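Local coordinates for glucose-6-phosphate isomerase (Thermus thermophilus, PDB 1ZZG) that catalyses the reversible isomerisation of glucose 6-phosphate to fructose 6-phosphate, a step of glycolysis and gluconeogenesis, at the interface of chains A and B. Residues are numbered along the deposited sequence; one frame, centred on the assembly and turned at random. Chains: chain A/B, glucose-6-phosphate isomerase.

Contact 1: the interface of chains A and B. Residues chain A 325-328; chain B 136-137, 140, 144, 169.
The side-chain amine nitrogen NZ of B:Lys144, near the end of helix 130-147, grips two waters that carry it to the backbone of A:Glu326. Water 2 lies 2.9 Å from B:Lys144 NZ, and the backbone N of A:Glu326 donates to it almost dead straight, with an angle of 178° at the hydrogen. Water 1 lies 3.0 Å from the same NZ and leads to the carbonyl O of A:Glu326. The lysine thus reads the main chain of the partner subunit through water. The carboxylate of A:Glu326 is a looser mate: OE2 stays 4.1 Å from B:Lys144 NZ, near enough that its charge would probably favour a protonated lysine, though the charged atoms are not in direct contact. A chi1 of 57° tucks A:Glu326 CG between its own backbone N and carbonyl carbon, and this methylene faces the lysine NZ as the two chains cross at a slant.

Beside this wet corner is an apolar one. A:Val325 spreads its branches over the helix: CG1 presses on B:Leu140 CD1 at 3.5 Å, tight for two methyls, while CG2 rests on B:Ala137 CB at 3.6 Å. The CG1 branch also approaches the B:Phe169 ring. An alanine in place of A:Val325 would probably open a gap against B:Leu140 and B:Ala137 and leave the rim of B:Phe169 less well packed. The phenylalanine, from helix 165-173, has CG anti to its backbone N (chi1 -177°), which swings the ring towards the 325-328 segment. There the carbonyl O of A:Glu326 meets the ring edge in plane, 3.7 Å from B:Phe169 CE1, with water 1 at the same rim.

Contact 2: the interface of chains A and B. Residues chain A 349, 352-353, 356; chain B 404-405, 408, 412.
B:Leu408 lays its side chain against helix 339-356 of A in this helix-to-helix packing of the phosphoglucose isomerase family, where the C-terminal helix 403-414 of one subunit rests on the other. Its CB meets the methyl CB of A:Ala349 at 3.7 Å, and CD1 lies 3.7 Å from the carbonyl O of the same alanine. The small side chain probably lets the helices come close: A:Ala349 CB also sits 3.5 Å from the backbone O of B:Gly405, where neither partner brings a bulky group. Farther along, B:Leu408 CD1 and CD2 both face the carboxylate of A:Glu352, whose OE2 is 3.8 Å from CD1. The glutamate reaches there on an extended chain, its CG anti to the backbone N (chi1 -170°), and crosses the leucine at about a right angle.

One turn back on helix 403-414, B:Leu404 presents CD2 to two residues. This methyl touches A:Ala353 CA at 3.9 Å and A:Glu356 CG at 3.8 Å. A:Glu356 folds at chi2 (-75°), which brings its carboxylate OE1 near the same methyl.

In the outer shell, B:Arg412 carries its aliphatic CD towards the backbone N of A:Ala349. Its guanidinium NH1 stays 4.5 Å from A:Glu352 OE1, a separation at which the opposite charges may still help hold the carboxylate over B:Leu408.

Contact 1: the interface of chains A and B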
# COMPACT_ATOMS: atom_id res chain seq x y z
N VAL A 325 -15.53 -29.12 3.94
CA VAL A 325 -14.34 -29.88 3.56
C VAL A 325 -14.24 -31.15 4.41
O VAL A 325 -14.23 -31.08 5.64
CB VAL A 325 -13.05 -29.06 3.77
CG1 VAL A 325 -11.83 -29.88 3.38
CG2 VAL A 325 -13.10 -27.79 2.93
N GLU A 326 -14.18 -32.29 3.74
CA GLU A 326 -14.06 -33.56 4.45
C GLU A 326 -12.67 -33.62 5.08
O GLU A 326 -11.66 -33.48 4.38
CB GLU A 326 -14.24 -34.73 3.48
CG GLU A 326 -13.26 -34.72 2.31
CD GLU A 326 -13.34 -35.97 1.46
OE1 GLU A 326 -14.44 -36.25 0.92
OE2 GLU A 326 -12.32 -36.67 1.33
N GLY A 327 -12.62 -33.80 6.39
CA GLY A 327 -11.34 -33.88 7.08
C GLY A 327 -10.86 -32.57 7.67
O GLY A 327 -9.76 -32.51 8.22
N LEU A 328 -11.66 -31.52 7.56
CA LEU A 328 -11.29 -30.22 8.10
C LEU A 328 -12.44 -29.69 8.96
O LEU A 328 -12.96 -28.60 8.74
CB LEU A 328 -10.99 -29.23 6.97
CG LEU A 328 -10.32 -27.92 7.37
CD1 LEU A 328 -8.94 -28.21 7.93
CD2 LEU A 328 -10.22 -27.00 6.16
N LEU B 136 -9.21 -21.64 1.67
CA LEU B 136 -8.77 -22.99 1.35
C LEU B 136 -9.96 -23.86 0.95
O LEU B 136 -9.92 -24.55 -0.07
CB LEU B 136 -8.03 -23.62 2.54
CG LEU B 136 -7.58 -25.07 2.39
CD1 LEU B 136 -6.69 -25.23 1.16
CD2 LEU B 136 -6.82 -25.50 3.64
N ALA B 137 -11.03 -23.80 1.75
CA ALA B 137 -12.23 -24.59 1.49
C ALA B 137 -12.74 -24.33 0.07
O ALA B 137 -13.12 -25.26 -0.64
CB ALA B 137 -13.33 -24.24 2.50
N LEU B 140 -10.30 -25.83 -2.47
CA LEU B 140 -10.30 -27.29 -2.40
C LEU B 140 -11.42 -27.84 -3.28
O LEU B 140 -11.19 -28.73 -4.10
CB LEU B 140 -10.50 -27.77 -0.95
CG LEU B 140 -9.22 -27.94 -0.13
CD1 LEU B 140 -9.57 -28.27 1.32
CD2 LEU B 140 -8.37 -29.05 -0.74
N LYS B 144 -10.75 -30.32 -6.46
CA LYS B 144 -11.36 -31.64 -6.57
C LYS B 144 -12.31 -31.71 -7.76
O LYS B 144 -12.37 -32.72 -8.46
CB LYS B 144 -12.10 -32.00 -5.29
CG LYS B 144 -11.19 -32.12 -4.07
CD LYS B 144 -11.95 -32.51 -2.82
CE LYS B 144 -11.02 -32.62 -1.62
NZ LYS B 144 -11.74 -33.05 -0.39
N PHE B 169 -4.67 -31.94 8.53
CA PHE B 169 -5.25 -32.16 7.21
C PHE B 169 -4.17 -32.68 6.26
O PHE B 169 -4.40 -33.61 5.48
CB PHE B 169 -5.84 -30.86 6.66
CG PHE B 169 -6.53 -31.01 5.33
CD1 PHE B 169 -7.72 -31.71 5.22
CD2 PHE B 169 -5.96 -30.47 4.18
CE1 PHE B 169 -8.35 -31.87 3.97
CE2 PHE B 169 -6.57 -30.63 2.93
CZ PHE B 169 -7.77 -31.33 2.83
O HOH W 1 -10.42 -33.58 2.25
O HOH W 2 -14.26 -32.20 0.73

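Contact 2: the interface of chains A and B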
# COMPACT_ATOMS: atom_id res chain seq x y z
N ALA A 349 -17.17 -6.68 13.40
CA ALA A 349 -16.44 -7.13 14.58
C ALA A 349 -15.27 -6.20 14.91
O ALA A 349 -15.09 -5.81 16.06
CB ALA A 349 -15.93 -8.55 14.36
N GLU A 352 -16.38 -2.71 16.10
CA GLU A 352 -16.73 -2.77 17.51
C GLU A 352 -15.49 -2.94 18.41
O GLU A 352 -15.40 -2.32 19.47
CB GLU A 352 -17.70 -3.93 17.78
CG GLU A 352 -18.30 -3.91 19.17
CD GLU A 352 -19.12 -5.15 19.49
OE1 GLU A 352 -19.83 -5.65 18.59
OE2 GLU A 352 -19.05 -5.62 20.65
N ALA A 353 -14.54 -3.77 17.99
CA ALA A 353 -13.33 -3.99 18.78
C ALA A 353 -12.54 -2.70 18.93
O ALA A 353 -12.02 -2.39 20.00
CB ALA A 353 -12.47 -5.08 18.15
N GLU A 356 -14.24 -0.66 21.42
CA GLU A 356 -14.09 -1.28 22.75
C GLU A 356 -12.74 -0.91 23.33
O GLU A 356 -12.59 -0.79 24.55
CB GLU A 356 -14.22 -2.80 22.63
CG GLU A 356 -14.37 -3.58 23.95
CD GLU A 356 -13.07 -3.70 24.75
OE1 GLU A 356 -11.98 -3.70 24.14
OE2 GLU A 356 -13.16 -3.80 25.99
N LEU B 404 -10.20 -10.29 20.44
CA LEU B 404 -11.60 -9.86 20.49
C LEU B 404 -12.29 -9.88 19.13
O LEU B 404 -13.40 -10.40 19.00
CB LEU B 404 -11.72 -8.46 21.10
CG LEU B 404 -13.16 -7.95 21.28
CD1 LEU B 404 -13.91 -8.86 22.24
CD2 LEU B 404 -13.16 -6.52 21.80
N GLY B 405 -11.63 -9.31 18.13
CA GLY B 405 -12.22 -9.29 16.80
C GLY B 405 -12.58 -10.67 16.30
O GLY B 405 -13.60 -10.85 15.62
N LEU B 408 -15.77 -11.83 18.28
CA LEU B 408 -16.94 -11.11 17.80
C LEU B 408 -17.32 -11.58 16.39
O LEU B 408 -18.50 -11.65 16.06
CB LEU B 408 -16.68 -9.61 17.82
CG LEU B 408 -16.45 -9.04 19.22
CD1 LEU B 408 -16.13 -7.55 19.14
CD2 LEU B 408 -17.69 -9.28 20.07
N ARG B 412 -21.13 -13.09 15.25
CA ARG B 412 -21.97 -12.59 14.17
C ARG B 412 -22.18 -13.62 13.07
O ARG B 412 -23.17 -13.57 12.35
CB ARG B 412 -21.38 -11.29 13.61
CG ARG B 412 -21.16 -10.23 14.69
CD ARG B 412 -20.79 -8.86 14.13
NE ARG B 412 -21.90 -8.25 13.39
CZ ARG B 412 -22.53 -7.14 13.76
NH1 ARG B 412 -22.18 -6.49 14.86
NH2 ARG B 412 -23.52 -6.67 13.01

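Contact 1 and contact 2 lie about 27 Å apart, centre to centre of their C-alpha atoms, on one two-fold symmetric interface, and share no residue. Chain A supplies the 325-328 segment to contact 1 and, a little further along the sequence, helix 339-356 to contact 2. Contact 2 is nearer to catalysis: its centre is about 13 Å from the probable active-site residue A:His293, and its helix 403-414 of chain B also bears B:Lys406, another probable active-site residue. Packing there may help place groups from both subunits. The centre of contact 1 is about 26 Å from B:Glu267, the probable proton donor, so this contact is more likely to serve assembly.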